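Local coordinates for protein spydx (Streptococcus pyogenes, PDB 2J43) that binds alpha-glucans such as host lung glycogen through tandem family 41 carbohydrate-binding modules, here cut from a cell-wall-anchored enzyme that probably hydrolyses alpha-1,6 linkages of pullulan and glycogen, at residues 22-30 against 54-62; 87-95 against 211-219. One frame throughout, in Å; residues are numbered along the deposited sequence.

Contact 1 closes the core of the first carbohydrate-binding module, where residues 22-30 and 54-62 belong to its two facing sheets. Contact 2 joins that module to the second one: residues 87-95, a turn leading into strand 94-97, receive the C-terminal residues 211-219. The two centres lie about 18 Å apart. Strands 53-58 and 94-97 are members of one mixed sheet, and L59 links the contacts directly, its CD1 lying 4.1 Å from M92 O and 4.2 Å from L87 CD1. Contact 1 thus belongs to the interior of one module, its centre about 19 Å from the centre of the chain, whereas contact 2 is partly buried between modules, with its centre about 8 Å from it.

Contact 1 of 2, residues 22-30 against 54-62; sequences GLWVWGDVD and YLDVPLAAK
L23, V25 and V29 meet L55, V57 and L59 in the apolar interior between two beta sheets. Strands 22-27 and 54-58 face each other with their axes 9.6 Å apart and turned by 32°, a separation bridged by side chains, as in a beta sandwich. L23 reaches across with CD2, which lies 3.7 Å from V57 CG2 and close to CD2 of L55; the two leucines run past one another in opposite directions. Both hold CG anti to the backbone N (chi1 -177° in L23), which sends their branched ends into the core. V57 serves two partners, one per methyl: CG2 goes to L23, while CG1 lies 3.9 Å from V29 CG1 and somewhat farther from V25. Branched aliphatic residues suit this layer because they fill it without bringing polar atoms along.

Farther along, the backbones close up to a single beta bridge between V29 and L59, with CA atoms 4.0 Å apart. A60 N donates to D28 O and D30 N to P58 O, each at 3.0 Å and nearly straight, although both donors stand well above the carbonyl planes. The small A60 lets its CB settle 3.5 Å from D28 O. At the side, D30 CB rests 3.8 Å from P58 CB.

Water extends the polar part: one molecule lies within hydrogen-bonding distance of D28 OD1 and K62 O, another donates to D30 OD1 and accepts from A61 N. D28, the centre of an inverse gamma turn, also accepts through OD2 from the backbone N of Q65 and Q66.

Strand 22-27 is flanked in its sheet by strands 41-42 and 66-73, and strand 54-58 by 47-48 and 4-9, whose M7 touches V57 and whose L5 touches L59.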
loop_
_atom_site.group_PDB
_atom_site.type_symbol
_atom_site.label_atom_id
_atom_site.label_comp_id
_atom_site.label_asym_id
_atom_site.label_seq_id
_atom_site.Cartn_x
_atom_site.Cartn_y
_atom_site.Cartn_z
ATOM N N GLY A 22 6.414 21.520 10.721
ATOM C CA GLY A 22 7.617 20.742 10.477
ATOM C C GLY A 22 7.412 19.245 10.580
ATOM O O GLY A 22 6.577 18.770 11.387
ATOM N N LEU A 23 8.196 18.514 9.809
ATOM C CA LEU A 23 8.289 17.043 9.904
ATOM C C LEU A 23 9.616 16.733 10.577
ATOM O O LEU A 23 10.687 16.897 10.016
ATOM C CB LEU A 23 8.252 16.391 8.531
ATOM C CG LEU A 23 8.262 14.868 8.486
ATOM C CD1 LEU A 23 7.067 14.331 9.269
ATOM C CD2 LEU A 23 8.237 14.301 7.046
ATOM N N TRP A 24 9.523 16.201 11.785
ATOM C CA TRP A 24 10.639 15.956 12.689
ATOM C C TRP A 24 10.876 14.428 12.687
ATOM O O TRP A 24 9.948 13.674 12.914
ATOM C CB TRP A 24 10.283 16.443 14.098
ATOM C CG TRP A 24 11.401 16.247 15.083
ATOM C CD1 TRP A 24 11.685 15.118 15.815
ATOM C CD2 TRP A 24 12.359 17.230 15.456
ATOM N NE1 TRP A 24 12.803 15.355 16.589
ATOM C CE2 TRP A 24 13.248 16.637 16.375
ATOM C CE3 TRP A 24 12.580 18.574 15.070
ATOM C CZ2 TRP A 24 14.331 17.336 16.930
ATOM C CZ3 TRP A 24 13.648 19.272 15.617
ATOM C CH2 TRP A 24 14.522 18.658 16.540
ATOM N N VAL A 25 12.077 13.980 12.306
ATOM C CA VAL A 25 12.326 12.573 12.018
ATOM C C VAL A 25 13.514 11.983 12.793
ATOM O O VAL A 25 14.486 12.671 13.089
ATOM C CB VAL A 25 12.532 12.334 10.501
ATOM C CG1 VAL A 25 11.294 12.717 9.734
ATOM C CG2 VAL A 25 13.712 13.146 9.975
ATOM N N TRP A 26 13.383 10.707 13.109
ATOM C CA TRP A 26 14.457 9.950 13.715
ATOM C C TRP A 26 14.411 8.498 13.318
ATOM O O TRP A 26 13.616 8.090 12.461
ATOM C CB TRP A 26 14.458 10.172 15.203
ATOM C CG TRP A 26 13.259 9.694 16.025
ATOM C CD1 TRP A 26 13.242 8.601 16.832
ATOM C CD2 TRP A 26 11.946 10.321 16.206
ATOM N NE1 TRP A 26 12.039 8.491 17.472
ATOM C CE2 TRP A 26 11.230 9.531 17.138
ATOM C CE3 TRP A 26 11.319 11.453 15.690
ATOM C CZ2 TRP A 26 9.930 9.827 17.547
ATOM C CZ3 TRP A 26 10.030 11.739 16.107
ATOM C CH2 TRP A 26 9.353 10.925 17.012
ATOM N N GLY A 27 15.266 7.676 13.909
ATOM C CA GLY A 27 15.409 6.314 13.441
ATOM C C GLY A 27 16.299 6.266 12.205
ATOM O O GLY A 27 17.279 6.991 12.091
ATOM N N ASP A 28 15.930 5.401 11.271
ATOM C CA ASP A 28 16.820 5.036 10.158
ATOM C C ASP A 28 16.697 6.007 8.992
ATOM O O ASP A 28 16.523 5.618 7.851
ATOM C CB ASP A 28 16.552 3.587 9.720
ATOM C CG ASP A 28 16.873 2.597 10.812
ATOM O OD1 ASP A 28 17.831 2.836 11.588
ATOM O OD2 ASP A 28 16.202 1.579 10.977
ATOM N N VAL A 29 16.797 7.283 9.301
ATOM C CA VAL A 29 16.800 8.378 8.350
ATOM C C VAL A 29 18.259 8.848 8.169
ATOM O O VAL A 29 19.115 8.570 9.028
ATOM C CB VAL A 29 15.850 9.535 8.800
ATOM C CG1 VAL A 29 14.428 9.061 8.852
ATOM C CG2 VAL A 29 16.214 10.110 10.141
ATOM N N ASP A 30 18.515 9.504 7.047
ATOM C CA ASP A 30 19.861 9.988 6.729
ATOM C C ASP A 30 20.325 11.042 7.710
ATOM O O ASP A 30 21.479 11.041 8.153
ATOM C CB ASP A 30 19.903 10.477 5.291
ATOM C CG ASP A 30 21.297 10.834 4.851
ATOM O OD1 ASP A 30 22.154 9.961 4.987
ATOM O OD2 ASP A 30 21.585 11.933 4.427
ATOM N N TYR A 54 2.537 15.135 0.102
ATOM C CA TYR A 54 3.625 14.214 0.285
ATOM C C TYR A 54 4.962 14.942 0.396
ATOM O O TYR A 54 5.149 16.066 -0.100
ATOM C CB TYR A 54 3.683 13.146 -0.824
ATOM C CG TYR A 54 4.076 13.698 -2.200
ATOM C CD1 TYR A 54 5.372 13.575 -2.667
ATOM C CD2 TYR A 54 3.152 14.397 -2.978
ATOM C CE1 TYR A 54 5.749 14.120 -3.924
ATOM C CE2 TYR A 54 3.508 14.966 -4.218
ATOM C CZ TYR A 54 4.807 14.804 -4.678
ATOM O OH TYR A 54 5.170 15.369 -5.894
ATOM N N LEU A 55 5.887 14.276 1.063
ATOM C CA LEU A 55 7.188 14.815 1.380
ATOM C C LEU A 55 8.176 13.633 1.414
ATOM O O LEU A 55 7.870 12.615 2.067
ATOM C CB LEU A 55 7.079 15.557 2.708
ATOM C CG LEU A 55 8.297 16.292 3.199
ATOM C CD1 LEU A 55 8.922 17.221 2.161
ATOM C CD2 LEU A 55 7.850 17.069 4.422
ATOM N N ASP A 56 9.309 13.750 0.723
ATOM C CA ASP A 56 10.337 12.713 0.637
ATOM C C ASP A 56 11.371 12.889 1.728
ATOM O O ASP A 56 11.914 14.005 1.903
ATOM C CB ASP A 56 11.053 12.735 -0.691
ATOM C CG ASP A 56 10.163 12.342 -1.835
ATOM O OD1 ASP A 56 9.067 11.753 -1.600
ATOM O OD2 ASP A 56 10.430 12.642 -3.003
ATOM N N VAL A 57 11.586 11.829 2.497
ATOM C CA VAL A 57 12.498 11.838 3.640
ATOM C C VAL A 57 13.708 10.955 3.275
ATOM O O VAL A 57 13.559 9.754 3.114
ATOM C CB VAL A 57 11.861 11.268 4.896
ATOM C CG1 VAL A 57 12.877 11.275 6.059
ATOM C CG2 VAL A 57 10.590 12.065 5.318
ATOM N N PRO A 58 14.908 11.523 3.140
ATOM C CA PRO A 58 16.086 10.706 2.882
ATOM C C PRO A 58 16.302 9.691 3.997
ATOM O O PRO A 58 16.226 10.006 5.184
ATOM C CB PRO A 58 17.235 11.741 2.838
ATOM C CG PRO A 58 16.556 12.993 2.424
ATOM C CD PRO A 58 15.247 12.957 3.169
ATOM N N LEU A 59 16.595 8.458 3.593
ATOM C CA LEU A 59 16.806 7.356 4.520
ATOM C C LEU A 59 18.277 7.016 4.728
ATOM O O LEU A 59 19.108 7.382 3.932
ATOM C CB LEU A 59 16.099 6.084 4.040
ATOM C CG LEU A 59 14.576 6.149 3.980
ATOM C CD1 LEU A 59 14.030 4.847 3.440
ATOM C CD2 LEU A 59 13.965 6.493 5.374
ATOM N N ALA A 60 18.555 6.325 5.798
ATOM C CA ALA A 60 19.925 5.968 6.150
ATOM C C ALA A 60 20.563 5.152 5.037
ATOM O O ALA A 60 19.917 4.315 4.431
ATOM C CB ALA A 60 19.933 5.201 7.406
ATOM N N ALA A 61 21.859 5.332 4.868
ATOM C CA ALA A 61 22.617 4.593 3.847
ATOM C C ALA A 61 22.622 3.103 4.106
ATOM O O ALA A 61 22.690 2.318 3.149
ATOM C CB ALA A 61 24.047 5.122 3.784
ATOM N N LYS A 62 22.580 2.706 5.371
ATOM C CA LYS A 62 22.523 1.299 5.748
ATOM C C LYS A 62 21.561 1.082 6.914
ATOM O O LYS A 62 21.302 1.991 7.697
ATOM C CB LYS A 62 23.924 0.797 6.116
ATOM C CG LYS A 62 24.496 1.479 7.349
ATOM C CD LYS A 62 25.982 1.788 7.221
ATOM C CE LYS A 62 26.416 2.834 8.231
ATOM N NZ LYS A 62 26.266 4.199 7.667
HETATM O O HOH W 1 20.368 3.159 10.198
HETATM O O HOH W 2 23.133 7.634 6.136
#

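Contact 2 of 2, residues 87-95 against 211-219; sequences LLTPKMNEV and VYNNPYYID
The interface between the tandem carbohydrate-binding modules is built here from two type I beta turns, T89 to M92 in the first module and N214 to Y217 in the tail that follows the last strand of the second. Y216 projects from the second turn against the first. Its side chain and that of M92, a selenomethionine in this crystal, cross at about a right angle, and M92 CB sits over one face of the ring, 4.2 Å from the Y216 ring centroid and 28° off the normal, a CH-pi contact. The selenium takes an oblique position 5.0 Å from the same centroid, a Met-aromatic contact; CG anti to the backbone N (chi1 173°) takes the chain across the hydroxyl end of the ring, CG near OH and CZ, the selenium out beside CE2. A long, flexible side chain with a polarisable end can bend round the end of an aromatic ring in this way. T89 adds its methyl, CG2 lying 3.9 Å from Y216 CD1.

Beside the tyrosine, L88 and N214 approach from opposite directions, and L88 CD1 comes within 3.5 Å of N214 CB. I218 lies against the backbone of L88, its CG1 near the carbonyl oxygen. L88 also touches A105 of its own module. The turn bearing P90 is held from its own side by R64, whose NE donates to P90 O.

The hydroxyl of tyrosine suits the polar backbone at the far end of the ring. N93 N makes a weak hydrogen bond to Y216 OH, at 3.3 Å, and Y216 OH gives its proton to a water 2.7 Å away, which in turn donates to E94 O.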
loop_
_atom_site.group_PDB
_atom_site.type_symbol
_atom_site.label_atom_id
_atom_site.label_comp_id
_atom_site.label_asym_id
_atom_site.label_seq_id
_atom_site.Cartn_x
_atom_site.Cartn_y
_atom_site.Cartn_z
ATOM N N LEU A 87 9.708 -0.422 8.240
ATOM C CA LEU A 87 9.990 -0.601 6.816
ATOM C C LEU A 87 9.971 -2.093 6.570
ATOM O O LEU A 87 10.744 -2.809 7.190
ATOM C CB LEU A 87 11.341 0.010 6.435
ATOM C CG LEU A 87 11.374 1.534 6.611
ATOM C CD1 LEU A 87 12.769 2.071 6.297
ATOM C CD2 LEU A 87 10.314 2.189 5.747
ATOM N N LEU A 88 9.085 -2.576 5.702
ATOM C CA LEU A 88 8.895 -4.030 5.528
ATOM C C LEU A 88 10.119 -4.678 4.944
ATOM O O LEU A 88 10.413 -5.861 5.196
ATOM C CB LEU A 88 7.641 -4.295 4.651
ATOM C CG LEU A 88 6.308 -3.815 5.241
ATOM C CD1 LEU A 88 5.116 -4.040 4.248
ATOM C CD2 LEU A 88 6.031 -4.452 6.534
ATOM N N THR A 89 10.814 -3.905 4.139
ATOM C CA THR A 89 12.100 -4.267 3.571
ATOM C C THR A 89 12.899 -3.003 3.454
ATOM O O THR A 89 12.313 -1.919 3.400
ATOM C CB THR A 89 11.963 -4.946 2.146
ATOM O OG1 THR A 89 13.217 -5.368 1.724
ATOM C CG2 THR A 89 11.729 -3.968 1.060
ATOM N N PRO A 90 14.236 -3.081 3.380
ATOM C CA PRO A 90 15.044 -1.882 3.154
ATOM C C PRO A 90 14.762 -1.157 1.860
ATOM O O PRO A 90 15.158 -0.008 1.718
ATOM C CB PRO A 90 16.505 -2.408 3.204
ATOM C CG PRO A 90 16.409 -3.659 3.875
ATOM C CD PRO A 90 15.098 -4.268 3.601
ATOM N N LYS A 91 14.085 -1.799 0.898
ATOM C CA LYS A 91 13.679 -1.099 -0.328
ATOM C C LYS A 91 12.316 -0.402 -0.227
ATOM O O LYS A 91 11.894 0.202 -1.207
ATOM C CB LYS A 91 13.631 -2.044 -1.524
ATOM C CG LYS A 91 14.992 -2.620 -1.956
ATOM C CD LYS A 91 14.875 -3.399 -3.261
ATOM C CE LYS A 91 16.256 -3.816 -3.793
ATOM N NZ LYS A 91 16.955 -4.704 -2.841
HETATM N N MSE A 92 11.627 -0.481 0.913
HETATM C CA MSE A 92 10.317 0.182 1.030
HETATM C C MSE A 92 10.499 1.688 0.941
HETATM O O MSE A 92 11.278 2.278 1.713
HETATM C CB MSE A 92 9.591 -0.216 2.285
HETATM C CG MSE A 92 8.314 0.600 2.480
HETATM SE SE MSE A 92 7.143 -0.188 3.790
HETATM C CE MSE A 92 6.342 1.510 4.454
ATOM N N ASN A 93 9.888 2.266 -0.090
ATOM C CA ASN A 93 10.163 3.638 -0.487
ATOM C C ASN A 93 9.028 4.625 -0.400
ATOM O O ASN A 93 9.103 5.745 -0.919
ATOM C CB ASN A 93 10.903 3.702 -1.809
ATOM C CG ASN A 93 10.049 3.274 -2.932
ATOM O OD1 ASN A 93 8.900 2.899 -2.730
ATOM N ND2 ASN A 93 10.594 3.374 -4.154
ATOM N N GLU A 94 7.902 4.224 0.181
ATOM C CA GLU A 94 6.650 4.908 -0.013
ATOM C C GLU A 94 5.723 4.422 1.102
ATOM O O GLU A 94 5.675 3.242 1.394
ATOM C CB GLU A 94 6.043 4.852 -1.419
ATOM C CG GLU A 94 5.060 5.946 -1.726
ATOM C CD GLU A 94 4.818 6.111 -3.227
ATOM O OE1 GLU A 94 5.197 5.218 -4.004
ATOM O OE2 GLU A 94 4.207 7.134 -3.621
ATOM N N VAL A 95 5.020 5.341 1.745
ATOM C CA VAL A 95 4.057 4.982 2.795
ATOM C C VAL A 95 2.936 5.989 2.764
ATOM O O VAL A 95 3.146 7.171 2.426
ATOM C CB VAL A 95 4.790 4.973 4.149
ATOM C CG1 VAL A 95 5.303 6.398 4.466
ATOM C CG2 VAL A 95 3.983 4.445 5.226
ATOM N N VAL A 211 -0.848 -15.292 -0.891
ATOM C CA VAL A 211 -1.415 -13.938 -0.912
ATOM C C VAL A 211 -0.623 -13.079 0.054
ATOM O O VAL A 211 -0.484 -13.428 1.223
ATOM C CB VAL A 211 -2.829 -13.880 -0.386
ATOM C CG1 VAL A 211 -3.451 -12.507 -0.636
ATOM C CG2 VAL A 211 -3.673 -14.931 -1.046
ATOM N N TYR A 212 -0.150 -11.944 -0.448
ATOM C CA TYR A 212 0.663 -11.016 0.313
ATOM C C TYR A 212 -0.180 -9.797 0.567
ATOM O O TYR A 212 -1.029 -9.416 -0.240
ATOM C CB TYR A 212 1.913 -10.657 -0.457
ATOM C CG TYR A 212 2.802 -11.820 -0.766
ATOM C CD1 TYR A 212 3.796 -12.216 0.136
ATOM C CD2 TYR A 212 2.702 -12.494 -1.960
ATOM C CE1 TYR A 212 4.609 -13.264 -0.138
ATOM C CE2 TYR A 212 3.557 -13.567 -2.277
ATOM C CZ TYR A 212 4.495 -13.966 -1.328
ATOM O OH TYR A 212 5.379 -15.010 -1.564
ATOM N N ASN A 213 0.049 -9.185 1.725
ATOM C CA ASN A 213 -0.674 -7.997 2.146
ATOM C C ASN A 213 0.106 -6.682 1.852
ATOM O O ASN A 213 -0.293 -5.622 2.290
ATOM C CB ASN A 213 -1.068 -8.114 3.605
ATOM C CG ASN A 213 0.105 -8.029 4.548
ATOM O OD1 ASN A 213 1.166 -7.520 4.205
ATOM N ND2 ASN A 213 -0.075 -8.572 5.742
ATOM N N ASN A 214 1.162 -6.802 1.056
ATOM C CA ASN A 214 2.034 -5.690 0.685
ATOM C C ASN A 214 2.719 -5.911 -0.625
ATOM O O ASN A 214 2.930 -7.061 -1.033
ATOM C CB ASN A 214 3.096 -5.493 1.800
ATOM C CG ASN A 214 4.009 -6.702 1.959
ATOM O OD1 ASN A 214 3.709 -7.629 2.755
ATOM N ND2 ASN A 214 5.054 -6.747 1.204
ATOM N N PRO A 215 3.086 -4.834 -1.318
ATOM C CA PRO A 215 3.672 -4.953 -2.640
ATOM C C PRO A 215 5.130 -5.366 -2.694
ATOM O O PRO A 215 5.665 -5.473 -3.792
ATOM C CB PRO A 215 3.508 -3.533 -3.212
ATOM C CG PRO A 215 3.555 -2.684 -2.046
ATOM C CD PRO A 215 2.872 -3.423 -0.930
ATOM N N TYR A 216 5.729 -5.633 -1.533
ATOM C CA TYR A 216 7.095 -6.125 -1.442
ATOM C C TYR A 216 7.129 -7.637 -1.398
ATOM O O TYR A 216 8.216 -8.230 -1.387
ATOM C CB TYR A 216 7.803 -5.495 -0.228
ATOM C CG TYR A 216 7.756 -4.014 -0.350
ATOM C CD1 TYR A 216 8.595 -3.336 -1.199
ATOM C CD2 TYR A 216 6.784 -3.269 0.327
ATOM C CE1 TYR A 216 8.533 -1.968 -1.354
ATOM C CE2 TYR A 216 6.707 -1.892 0.157
ATOM C CZ TYR A 216 7.558 -1.250 -0.703
ATOM O OH TYR A 216 7.488 0.115 -0.929
ATOM N N TYR A 217 5.959 -8.276 -1.364
ATOM C CA TYR A 217 5.844 -9.752 -1.291
ATOM C C TYR A 217 6.610 -10.290 -0.065
ATOM O O TYR A 217 7.306 -11.286 -0.151
ATOM C CB TYR A 217 6.262 -10.451 -2.610
ATOM C CG TYR A 217 5.589 -9.810 -3.816
ATOM C CD1 TYR A 217 4.266 -10.063 -4.087
ATOM C CD2 TYR A 217 6.289 -8.960 -4.672
ATOM C CE1 TYR A 217 3.640 -9.470 -5.189
ATOM C CE2 TYR A 217 5.693 -8.392 -5.770
ATOM C CZ TYR A 217 4.336 -8.624 -5.986
ATOM O OH TYR A 217 3.722 -8.015 -7.048
ATOM N N ILE A 218 6.421 -9.626 1.069
ATOM C CA ILE A 218 6.952 -10.093 2.368
ATOM C C ILE A 218 5.869 -10.761 3.182
ATOM O O ILE A 218 4.845 -10.175 3.475
ATOM C CB ILE A 218 7.565 -8.914 3.165
ATOM C CG1 ILE A 218 8.580 -8.163 2.301
ATOM C CG2 ILE A 218 8.250 -9.449 4.475
ATOM C CD1 ILE A 218 9.870 -8.985 1.885
ATOM N N ASP A 219 6.115 -12.015 3.595
ATOM C CA ASP A 219 5.044 -12.831 4.144
ATOM C C ASP A 219 4.544 -12.345 5.504
ATOM O O ASP A 219 5.327 -12.055 6.403
ATOM C CB ASP A 219 5.474 -14.311 4.196
ATOM C CG ASP A 219 4.352 -15.222 4.663
ATOM O OD1 ASP A 219 3.446 -14.729 5.380
ATOM O OD2 ASP A 219 4.286 -16.442 4.371
HETATM O O HOH W 3 5.121 1.093 -0.126
#